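Protein SCO1, mitochondrial (Saccharomyces cerevisiae, PDB 2B7K) is required for accumulation of cytochrome c oxidase subunits 1 and 2 and is thought to act in mitochondrial copper transport or insertion of copper into the oxidase. Local coordinates at residues 39-49 with 145-155; 58-69 with 99-107. All coordinates share one frame; numbering follows the deposited sequence.

Overall arrangement
From the N terminus, the chain of this thioredoxin-fold domain passes through the edge hairpin of strands 25-28 and 33-35 and crosses to strand 44-49 of the same sheet. A loop with C53 leads into helix 56-75, which carries C57 near its start; both are copper ligands by similarity. Interaction 2 closes the shorter loop: after strand 80-85 and helix 93-100, residues 99-107 return to lie against residues 58-69 before strand 108-111. Interaction 1 closes the longer one, bringing strand 148-151 antiparallel to strand 44-49, and interaction 2 lies wholly within it. The two meet where Y47 and F148 of the sheet pack on E60, with W67 also against F148, so helix 56-75 joins both.

Interaction 1. Residues 39-49 with 145-155; sequences LLGKFSIIYFG and SIFFYLMDPEG
Y47 OH donates to the backbone carbonyl S145 O over 2.6 Å, its oxygen tilted 32° from the carbonyl plane. With CG anti to the backbone N (chi1 177°), the Y47 ring runs alongside the partner chain and sets F147 O at its edge, 3.4 Å from Y47 CD1. Beyond it the strands form an antiparallel pair: S44 with M151 and I46 with Y149 are hydrogen-bonded pairs, I45 with L150 a non-hydrogen-bonded one. Toward G49 the pairing opens, and a water bridges F48 N and F147 O. One side of the sheet carries I45, Y47, F148 and L150; Y47 CD1 lies over a face of the F148 ring, 3.8 Å from F148 CE2. On the other side, F48 turns its ring edge to the face of Y149 in an offset edge-to-face pair, planes at 89°, and I46 CD1 meets M151 CG at 3.9 Å. At the far end two turns face each other: G41 N donates to P153 O (2.8 Å), and P153 CD sits over the centre of the F43 ring in a CH-pi contact, 3.6 Å from the centroid. An Asx turn at D152 shapes the second. Strand 80-85 flanks strand 44-49 and strand 157-161 flanks strand 148-151, while helix 56-75 covers the side of Y47 and F148, placing Y47 beside C57, a copper ligand by similarity.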
loop_
_atom_site.group_PDB
_atom_site.type_symbol
_atom_site.label_atom_id
_atom_site.label_comp_id
_atom_site.label_asym_id
_atom_site.label_seq_id
_atom_site.Cartn_x
_atom_site.Cartn_y
_atom_site.Cartn_z
ATOM N N LEU A 39 10.645 0.330 4.330
ATOM C CA LEU A 39 10.276 1.060 3.119
ATOM C C LEU A 39 11.535 1.525 2.396
ATOM O O LEU A 39 11.501 1.885 1.222
ATOM C CB LEU A 39 9.442 2.293 3.464
ATOM C CG LEU A 39 8.099 2.074 4.161
ATOM C CD1 LEU A 39 7.426 3.426 4.365
ATOM C CD2 LEU A 39 7.221 1.153 3.318
ATOM N N LEU A 40 12.648 1.524 3.117
ATOM C CA LEU A 40 13.921 1.977 2.561
ATOM C C LEU A 40 14.476 1.087 1.452
ATOM O O LEU A 40 14.368 -0.137 1.508
ATOM C CB LEU A 40 14.954 2.106 3.684
ATOM C CG LEU A 40 14.562 3.086 4.795
ATOM C CD1 LEU A 40 15.609 3.058 5.905
ATOM C CD2 LEU A 40 14.428 4.488 4.210
ATOM N N GLY A 41 15.059 1.721 0.439
ATOM C CA GLY A 41 15.656 0.982 -0.661
ATOM C C GLY A 41 14.738 0.534 -1.781
ATOM O O GLY A 41 15.159 -0.210 -2.661
ATOM N N LYS A 42 13.484 0.967 -1.765
ATOM C CA LYS A 42 12.569 0.566 -2.825
ATOM C C LYS A 42 11.343 1.449 -2.916
ATOM O O LYS A 42 11.073 2.235 -2.021
ATOM C CB LYS A 42 12.155 -0.893 -2.629
ATOM C CG LYS A 42 11.939 -1.285 -1.180
ATOM C CD LYS A 42 11.981 -2.794 -1.018
ATOM C CE LYS A 42 12.033 -3.191 0.446
ATOM N NZ LYS A 42 12.196 -4.661 0.610
ATOM N N PHE A 43 10.625 1.343 -4.028
ATOM C CA PHE A 43 9.408 2.117 -4.208
ATOM C C PHE A 43 8.292 1.249 -3.664
ATOM O O PHE A 43 8.129 0.107 -4.082
ATOM C CB PHE A 43 9.180 2.421 -5.689
ATOM C CG PHE A 43 9.725 3.752 -6.116
ATOM C CD1 PHE A 43 9.053 4.925 -5.785
ATOM C CD2 PHE A 43 10.924 3.838 -6.810
ATOM C CE1 PHE A 43 9.570 6.170 -6.140
ATOM C CE2 PHE A 43 11.452 5.080 -7.171
ATOM C CZ PHE A 43 10.774 6.243 -6.836
ATOM N N SER A 44 7.541 1.789 -2.714
ATOM C CA SER A 44 6.457 1.044 -2.105
ATOM C C SER A 44 5.139 1.717 -2.428
ATOM O O SER A 44 5.084 2.925 -2.620
ATOM C CB SER A 44 6.648 0.995 -0.585
ATOM O OG SER A 44 7.907 0.429 -0.241
ATOM N N ILE A 45 4.079 0.924 -2.506
ATOM C CA ILE A 45 2.763 1.476 -2.759
ATOM C C ILE A 45 1.873 0.901 -1.658
ATOM O O ILE A 45 1.739 -0.314 -1.509
ATOM C CB ILE A 45 2.263 1.128 -4.186
ATOM C CG1 ILE A 45 0.933 1.843 -4.435
ATOM C CG2 ILE A 45 2.162 -0.388 -4.372
ATOM C CD1 ILE A 45 0.563 1.981 -5.912
ATOM N N ILE A 46 1.301 1.796 -0.867
ATOM C CA ILE A 46 0.479 1.416 0.271
ATOM C C ILE A 46 -1.003 1.688 0.098
ATOM O O ILE A 46 -1.403 2.742 -0.394
ATOM C CB ILE A 46 0.959 2.162 1.528
ATOM C CG1 ILE A 46 2.447 1.881 1.747
ATOM C CG2 ILE A 46 0.136 1.740 2.740
ATOM C CD1 ILE A 46 3.078 2.747 2.822
ATOM N N TYR A 47 -1.816 0.724 0.510
ATOM C CA TYR A 47 -3.262 0.878 0.432
ATOM C C TYR A 47 -3.851 0.500 1.778
ATOM O O TYR A 47 -3.551 -0.567 2.309
ATOM C CB TYR A 47 -3.858 -0.026 -0.653
ATOM C CG TYR A 47 -5.372 0.055 -0.719
ATOM C CD1 TYR A 47 -6.008 1.223 -1.136
ATOM C CD2 TYR A 47 -6.164 -1.019 -0.316
ATOM C CE1 TYR A 47 -7.404 1.325 -1.145
ATOM C CE2 TYR A 47 -7.558 -0.931 -0.316
ATOM C CZ TYR A 47 -8.171 0.245 -0.729
ATOM O OH TYR A 47 -9.550 0.342 -0.701
ATOM N N PHE A 48 -4.678 1.386 2.325
ATOM C CA PHE A 48 -5.341 1.152 3.604
ATOM C C PHE A 48 -6.773 0.685 3.324
ATOM O O PHE A 48 -7.476 1.286 2.517
ATOM C CB PHE A 48 -5.398 2.450 4.427
ATOM C CG PHE A 48 -4.096 2.835 5.060
ATOM C CD1 PHE A 48 -3.826 2.502 6.386
ATOM C CD2 PHE A 48 -3.138 3.538 4.338
ATOM C CE1 PHE A 48 -2.618 2.864 6.989
ATOM C CE2 PHE A 48 -1.923 3.907 4.928
ATOM C CZ PHE A 48 -1.664 3.568 6.259
ATOM N N GLY A 49 -7.192 -0.394 3.974
ATOM C CA GLY A 49 -8.547 -0.900 3.796
ATOM C C GLY A 49 -8.804 -1.981 4.830
ATOM O O GLY A 49 -8.112 -2.030 5.844
ATOM N N SER A 145 -11.033 4.676 2.208
ATOM C CA SER A 145 -10.042 3.676 1.800
ATOM C C SER A 145 -9.981 3.825 0.285
ATOM O O SER A 145 -10.250 2.875 -0.455
ATOM C CB SER A 145 -10.513 2.261 2.160
ATOM O OG SER A 145 -10.690 2.121 3.560
ATOM N N ILE A 146 -9.620 5.024 -0.167
ATOM C CA ILE A 146 -9.596 5.311 -1.590
ATOM C C ILE A 146 -8.277 5.738 -2.235
ATOM O O ILE A 146 -8.228 5.893 -3.452
ATOM C CB ILE A 146 -10.655 6.384 -1.925
ATOM C CG1 ILE A 146 -10.402 7.637 -1.079
ATOM C CG2 ILE A 146 -12.049 5.834 -1.665
ATOM C CD1 ILE A 146 -11.380 8.766 -1.321
ATOM N N PHE A 147 -7.217 5.946 -1.458
ATOM C CA PHE A 147 -5.940 6.343 -2.072
ATOM C C PHE A 147 -4.860 5.282 -1.969
ATOM O O PHE A 147 -4.869 4.466 -1.051
ATOM C CB PHE A 147 -5.342 7.594 -1.413
ATOM C CG PHE A 147 -6.139 8.841 -1.610
ATOM C CD1 PHE A 147 -6.978 9.308 -0.606
ATOM C CD2 PHE A 147 -6.032 9.566 -2.793
ATOM C CE1 PHE A 147 -7.704 10.487 -0.773
ATOM C CE2 PHE A 147 -6.755 10.747 -2.971
ATOM C CZ PHE A 147 -7.590 11.208 -1.960
ATOM N N PHE A 148 -3.935 5.312 -2.928
ATOM C CA PHE A 148 -2.764 4.444 -2.903
ATOM C C PHE A 148 -1.659 5.460 -2.601
ATOM O O PHE A 148 -1.635 6.542 -3.196
ATOM C CB PHE A 148 -2.493 3.786 -4.259
ATOM C CG PHE A 148 -3.451 2.684 -4.605
ATOM C CD1 PHE A 148 -4.513 2.918 -5.469
ATOM C CD2 PHE A 148 -3.284 1.408 -4.074
ATOM C CE1 PHE A 148 -5.400 1.890 -5.807
ATOM C CE2 PHE A 148 -4.164 0.376 -4.404
ATOM C CZ PHE A 148 -5.222 0.621 -5.273
ATOM N N TYR A 149 -0.782 5.144 -1.655
ATOM C CA TYR A 149 0.302 6.052 -1.295
ATOM C C TYR A 149 1.622 5.516 -1.823
ATOM O O TYR A 149 2.057 4.425 -1.442
ATOM C CB TYR A 149 0.377 6.217 0.232
ATOM C CG TYR A 149 -0.938 6.650 0.849
ATOM C CD1 TYR A 149 -1.978 5.741 1.028
ATOM C CD2 TYR A 149 -1.157 7.980 1.203
ATOM C CE1 TYR A 149 -3.215 6.149 1.543
ATOM C CE2 TYR A 149 -2.383 8.398 1.718
ATOM C CZ TYR A 149 -3.406 7.479 1.882
ATOM O OH TYR A 149 -4.627 7.896 2.360
ATOM N N LEU A 150 2.251 6.279 -2.711
ATOM C CA LEU A 150 3.525 5.883 -3.299
ATOM C C LEU A 150 4.660 6.474 -2.475
ATOM O O LEU A 150 4.733 7.690 -2.307
ATOM C CB LEU A 150 3.617 6.383 -4.742
ATOM C CG LEU A 150 4.823 5.880 -5.545
ATOM C CD1 LEU A 150 4.761 4.362 -5.672
ATOM C CD2 LEU A 150 4.823 6.526 -6.917
ATOM N N MET A 151 5.542 5.614 -1.964
ATOM C CA MET A 151 6.663 6.063 -1.138
ATOM C C MET A 151 7.972 5.730 -1.848
ATOM O O MET A 151 8.138 4.616 -2.345
ATOM C CB MET A 151 6.630 5.359 0.222
ATOM C CG MET A 151 5.249 5.305 0.882
ATOM S SD MET A 151 4.522 6.925 1.240
ATOM C CE MET A 151 5.387 7.363 2.742
ATOM N N ASP A 152 8.901 6.686 -1.894
ATOM C CA ASP A 152 10.172 6.449 -2.574
ATOM C C ASP A 152 11.187 5.661 -1.742
ATOM O O ASP A 152 10.953 5.367 -0.568
ATOM C CB ASP A 152 10.783 7.777 -3.067
ATOM C CG ASP A 152 11.265 8.677 -1.940
ATOM O OD1 ASP A 152 11.549 8.184 -0.829
ATOM O OD2 ASP A 152 11.383 9.898 -2.184
ATOM N N PRO A 153 12.330 5.292 -2.351
ATOM C CA PRO A 153 13.381 4.529 -1.667
ATOM C C PRO A 153 13.926 5.143 -0.382
ATOM O O PRO A 153 14.642 4.480 0.366
ATOM C CB PRO A 153 14.453 4.382 -2.744
ATOM C CG PRO A 153 13.632 4.272 -3.989
ATOM C CD PRO A 153 12.618 5.382 -3.793
ATOM N N GLU A 154 13.600 6.405 -0.128
ATOM C CA GLU A 154 14.053 7.060 1.095
ATOM C C GLU A 154 12.908 7.100 2.102
ATOM O O GLU A 154 13.006 7.737 3.148
ATOM C CB GLU A 154 14.556 8.477 0.792
ATOM C CG GLU A 154 15.806 8.491 -0.079
ATOM C CD GLU A 154 16.274 9.889 -0.437
ATOM O OE1 GLU A 154 17.281 10.007 -1.166
ATOM O OE2 GLU A 154 15.639 10.870 0.006
ATOM N N GLY A 155 11.823 6.405 1.771
ATOM C CA GLY A 155 10.669 6.350 2.650
ATOM C C GLY A 155 9.819 7.603 2.664
ATOM O O GLY A 155 9.004 7.796 3.568
HETATM O O HOH W 1 -6.109 3.541 1.273
#

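Interaction 2. Residues 58-69 with 99-107; sequences PDELDKLGLWLN and YLSDFHPSI
Helix 56-75, whose first turn carries C57, the second cysteine of a CxxxC motif that binds copper by similarity, receives along one flank the end of helix 93-100 and the turns that lead to strand 108-111. L61 packs on F103: L61 CB lies over a face of the F103 ring, 3.5 Å from F103 CD2, in a CH-pi contact. L61 CD1 reaches on to Y99 CE2, also at 3.5 Å. The D62 carboxylate comes to the F103 ring edge, with D62 OD2 3.2 Å from F103 CE2. In this thioredoxin-fold domain segment 99-107 holds the end of the helix and the link to the next strand of a beta-alpha-beta unit, and two waters join it to helix 56-75, one between L61 O and H104 N, the other between D62 OD2 and D102 O. Two turns beyond L61, L68 CD1 sits over a face of the H104 imidazole, 4.0 Å from its centroid. CG of H104 lies anti to the backbone N (chi1 -162°), which carries the ring across to L68, and S106 N holds its rotation by donating to H104 ND1 (3.1 Å). Deeper in, L64 CD2 and I107 CD1 meet tip to tip; L61 and I107 both continue onto F83 of strand 80-85.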
loop_
_atom_site.group_PDB
_atom_site.type_symbol
_atom_site.label_atom_id
_atom_site.label_comp_id
_atom_site.label_asym_id
_atom_site.label_seq_id
_atom_site.Cartn_x
_atom_site.Cartn_y
_atom_site.Cartn_z
ATOM N N PRO A 58 -12.006 -4.481 -2.573
ATOM C CA PRO A 58 -11.741 -5.492 -3.603
ATOM C C PRO A 58 -11.451 -4.868 -4.968
ATOM O O PRO A 58 -10.542 -5.303 -5.677
ATOM C CB PRO A 58 -13.023 -6.319 -3.612
ATOM C CG PRO A 58 -13.485 -6.226 -2.190
ATOM C CD PRO A 58 -13.278 -4.764 -1.882
ATOM N N ASP A 59 -12.227 -3.849 -5.335
ATOM C CA ASP A 59 -12.031 -3.177 -6.617
ATOM C C ASP A 59 -10.662 -2.494 -6.690
ATOM O O ASP A 59 -10.007 -2.513 -7.736
ATOM C CB ASP A 59 -13.125 -2.131 -6.862
ATOM C CG ASP A 59 -14.499 -2.749 -7.059
ATOM O OD1 ASP A 59 -14.596 -3.815 -7.707
ATOM O OD2 ASP A 59 -15.484 -2.155 -6.582
ATOM N N GLU A 60 -10.237 -1.886 -5.585
ATOM C CA GLU A 60 -8.943 -1.205 -5.547
ATOM C C GLU A 60 -7.794 -2.203 -5.636
ATOM O O GLU A 60 -6.817 -1.977 -6.348
ATOM C CB GLU A 60 -8.804 -0.390 -4.259
ATOM C CG GLU A 60 -9.738 0.802 -4.156
ATOM C CD GLU A 60 -9.364 1.934 -5.098
ATOM O OE1 GLU A 60 -9.486 1.764 -6.331
ATOM O OE2 GLU A 60 -8.943 3.001 -4.600
ATOM N N LEU A 61 -7.897 -3.297 -4.891
ATOM C CA LEU A 61 -6.857 -4.315 -4.908
ATOM C C LEU A 61 -6.778 -4.961 -6.289
ATOM O O LEU A 61 -5.700 -5.340 -6.740
ATOM C CB LEU A 61 -7.124 -5.369 -3.829
ATOM C CG LEU A 61 -6.932 -4.870 -2.390
ATOM C CD1 LEU A 61 -7.408 -5.934 -1.422
ATOM C CD2 LEU A 61 -5.462 -4.540 -2.139
ATOM N N ASP A 62 -7.916 -5.080 -6.966
ATOM C CA ASP A 62 -7.920 -5.656 -8.309
ATOM C C ASP A 62 -7.153 -4.716 -9.231
ATOM O O ASP A 62 -6.308 -5.155 -10.009
ATOM C CB ASP A 62 -9.349 -5.827 -8.829
ATOM C CG ASP A 62 -9.967 -7.154 -8.423
ATOM O OD1 ASP A 62 -11.178 -7.348 -8.672
ATOM O OD2 ASP A 62 -9.245 -8.007 -7.862
ATOM N N LYS A 63 -7.442 -3.421 -9.128
ATOM C CA LYS A 63 -6.770 -2.428 -9.955
ATOM C C LYS A 63 -5.268 -2.465 -9.696
ATOM O O LYS A 63 -4.468 -2.386 -10.634
ATOM C CB LYS A 63 -7.319 -1.022 -9.670
ATOM C CG LYS A 63 -6.730 0.066 -10.573
ATOM C CD LYS A 63 -7.391 1.430 -10.354
ATOM C CE LYS A 63 -7.182 1.951 -8.934
ATOM N NZ LYS A 63 -7.821 3.291 -8.728
ATOM N N LEU A 64 -4.886 -2.585 -8.425
ATOM C CA LEU A 64 -3.473 -2.634 -8.055
ATOM C C LEU A 64 -2.777 -3.829 -8.721
ATOM O O LEU A 64 -1.640 -3.720 -9.178
ATOM C CB LEU A 64 -3.321 -2.716 -6.528
ATOM C CG LEU A 64 -1.896 -2.868 -5.978
ATOM C CD1 LEU A 64 -1.061 -1.657 -6.391
ATOM C CD2 LEU A 64 -1.929 -3.004 -4.455
ATOM N N GLY A 65 -3.463 -4.965 -8.776
ATOM C CA GLY A 65 -2.882 -6.140 -9.401
ATOM C C GLY A 65 -2.608 -5.893 -10.875
ATOM O O GLY A 65 -1.592 -6.342 -11.418
ATOM N N LEU A 66 -3.513 -5.177 -11.530
ATOM C CA LEU A 66 -3.335 -4.867 -12.946
ATOM C C LEU A 66 -2.111 -3.975 -13.103
ATOM O O LEU A 66 -1.295 -4.178 -14.004
ATOM C CB LEU A 66 -4.566 -4.151 -13.500
ATOM C CG LEU A 66 -5.858 -4.970 -13.594
ATOM C CD1 LEU A 66 -6.941 -4.113 -14.216
ATOM C CD2 LEU A 66 -5.623 -6.220 -14.436
ATOM N N TRP A 67 -1.993 -2.985 -12.222
ATOM C CA TRP A 67 -0.855 -2.069 -12.254
ATOM C C TRP A 67 0.465 -2.812 -12.068
ATOM O O TRP A 67 1.409 -2.629 -12.841
ATOM C CB TRP A 67 -0.966 -1.015 -11.144
ATOM C CG TRP A 67 -2.006 0.056 -11.353
ATOM C CD1 TRP A 67 -2.707 0.321 -12.491
ATOM C CD2 TRP A 67 -2.432 1.020 -10.384
ATOM N NE1 TRP A 67 -3.550 1.396 -12.293
ATOM C CE2 TRP A 67 -3.398 1.844 -11.007
ATOM C CE3 TRP A 67 -2.086 1.271 -9.047
ATOM C CZ2 TRP A 67 -4.029 2.901 -10.339
ATOM C CZ3 TRP A 67 -2.711 2.323 -8.379
ATOM C CH2 TRP A 67 -3.673 3.126 -9.029
ATOM N N LEU A 68 0.542 -3.630 -11.024
ATOM C CA LEU A 68 1.760 -4.385 -10.743
ATOM C C LEU A 68 2.224 -5.233 -11.921
ATOM O O LEU A 68 3.407 -5.222 -12.273
ATOM C CB LEU A 68 1.558 -5.274 -9.520
ATOM C CG LEU A 68 1.331 -4.498 -8.219
ATOM C CD1 LEU A 68 0.974 -5.465 -7.095
ATOM C CD2 LEU A 68 2.580 -3.706 -7.868
ATOM N N ASN A 69 1.299 -5.962 -12.534
ATOM C CA ASN A 69 1.657 -6.805 -13.671
ATOM C C ASN A 69 2.089 -6.002 -14.894
ATOM O O ASN A 69 2.998 -6.409 -15.613
ATOM C CB ASN A 69 0.494 -7.731 -14.021
ATOM C CG ASN A 69 0.442 -8.952 -13.125
ATOM O OD1 ASN A 69 -0.563 -9.659 -13.073
ATOM N ND2 ASN A 69 1.538 -9.213 -12.418
ATOM N N TYR A 99 -7.756 -13.461 2.743
ATOM C CA TYR A 99 -8.337 -12.390 1.941
ATOM C C TYR A 99 -7.467 -12.075 0.722
ATOM O O TYR A 99 -7.971 -11.956 -0.402
ATOM C CB TYR A 99 -8.489 -11.121 2.786
ATOM C CG TYR A 99 -9.097 -9.947 2.047
ATOM C CD1 TYR A 99 -10.419 -9.985 1.599
ATOM C CD2 TYR A 99 -8.357 -8.782 1.817
ATOM C CE1 TYR A 99 -10.993 -8.891 0.943
ATOM C CE2 TYR A 99 -8.922 -7.682 1.166
ATOM C CZ TYR A 99 -10.241 -7.743 0.734
ATOM O OH TYR A 99 -10.815 -6.643 0.128
ATOM N N LEU A 100 -6.162 -11.941 0.943
ATOM C CA LEU A 100 -5.250 -11.607 -0.147
ATOM C C LEU A 100 -4.964 -12.737 -1.126
ATOM O O LEU A 100 -4.418 -12.495 -2.203
ATOM C CB LEU A 100 -3.936 -11.053 0.414
ATOM C CG LEU A 100 -4.054 -9.686 1.106
ATOM C CD1 LEU A 100 -2.683 -9.253 1.627
ATOM C CD2 LEU A 100 -4.595 -8.641 0.117
ATOM N N SER A 101 -5.352 -13.963 -0.775
ATOM C CA SER A 101 -5.116 -15.097 -1.660
ATOM C C SER A 101 -5.883 -14.918 -2.971
ATOM O O SER A 101 -5.577 -15.569 -3.974
ATOM C CB SER A 101 -5.529 -16.414 -0.976
ATOM O OG SER A 101 -6.927 -16.465 -0.755
ATOM N N ASP A 102 -6.871 -14.028 -2.963
ATOM C CA ASP A 102 -7.669 -13.762 -4.154
ATOM C C ASP A 102 -7.125 -12.594 -4.975
ATOM O O ASP A 102 -7.737 -12.186 -5.962
ATOM C CB ASP A 102 -9.121 -13.489 -3.760
ATOM C CG ASP A 102 -9.846 -14.750 -3.317
ATOM O OD1 ASP A 102 -10.872 -14.639 -2.615
ATOM O OD2 ASP A 102 -9.391 -15.854 -3.680
ATOM N N PHE A 103 -5.967 -12.071 -4.578
ATOM C CA PHE A 103 -5.368 -10.950 -5.293
ATOM C C PHE A 103 -3.910 -11.199 -5.680
ATOM O O PHE A 103 -3.372 -12.287 -5.462
ATOM C CB PHE A 103 -5.496 -9.676 -4.451
ATOM C CG PHE A 103 -6.918 -9.332 -4.096
ATOM C CD1 PHE A 103 -7.454 -9.701 -2.867
ATOM C CD2 PHE A 103 -7.731 -8.660 -5.004
ATOM C CE1 PHE A 103 -8.780 -9.406 -2.546
ATOM C CE2 PHE A 103 -9.059 -8.359 -4.695
ATOM C CZ PHE A 103 -9.583 -8.734 -3.462
ATOM N N HIS A 104 -3.272 -10.191 -6.266
ATOM C CA HIS A 104 -1.885 -10.314 -6.700
ATOM C C HIS A 104 -1.031 -10.832 -5.542
ATOM O O HIS A 104 -1.055 -10.280 -4.435
ATOM C CB HIS A 104 -1.372 -8.960 -7.206
ATOM C CG HIS A 104 -0.139 -9.054 -8.051
ATOM N ND1 HIS A 104 1.100 -9.366 -7.534
ATOM C CD2 HIS A 104 0.047 -8.859 -9.379
ATOM C CE1 HIS A 104 1.997 -9.354 -8.504
ATOM N NE2 HIS A 104 1.385 -9.047 -9.634
ATOM N N PRO A 105 -0.263 -11.905 -5.787
ATOM C CA PRO A 105 0.614 -12.554 -4.804
ATOM C C PRO A 105 1.690 -11.677 -4.163
ATOM O O PRO A 105 2.190 -12.008 -3.095
ATOM C CB PRO A 105 1.236 -13.707 -5.596
ATOM C CG PRO A 105 0.233 -13.966 -6.694
ATOM C CD PRO A 105 -0.157 -12.576 -7.094
ATOM N N SER A 106 2.056 -10.578 -4.818
ATOM C CA SER A 106 3.089 -9.692 -4.287
ATOM C C SER A 106 2.594 -8.787 -3.165
ATOM O O SER A 106 3.391 -8.248 -2.392
ATOM C CB SER A 106 3.676 -8.822 -5.401
ATOM O OG SER A 106 4.504 -9.590 -6.253
ATOM N N ILE A 107 1.282 -8.618 -3.081
ATOM C CA ILE A 107 0.705 -7.767 -2.050
ATOM C C ILE A 107 0.930 -8.376 -0.669
ATOM O O ILE A 107 0.601 -9.535 -0.419
ATOM C CB ILE A 107 -0.807 -7.556 -2.291
ATOM C CG1 ILE A 107 -1.031 -6.920 -3.671
ATOM C CG2 ILE A 107 -1.385 -6.649 -1.208
ATOM C CD1 ILE A 107 -2.491 -6.915 -4.116
HETATM O O HOH W 2 -4.689 -7.851 -7.180
HETATM O O HOH W 3 -9.733 -10.725 -7.050
#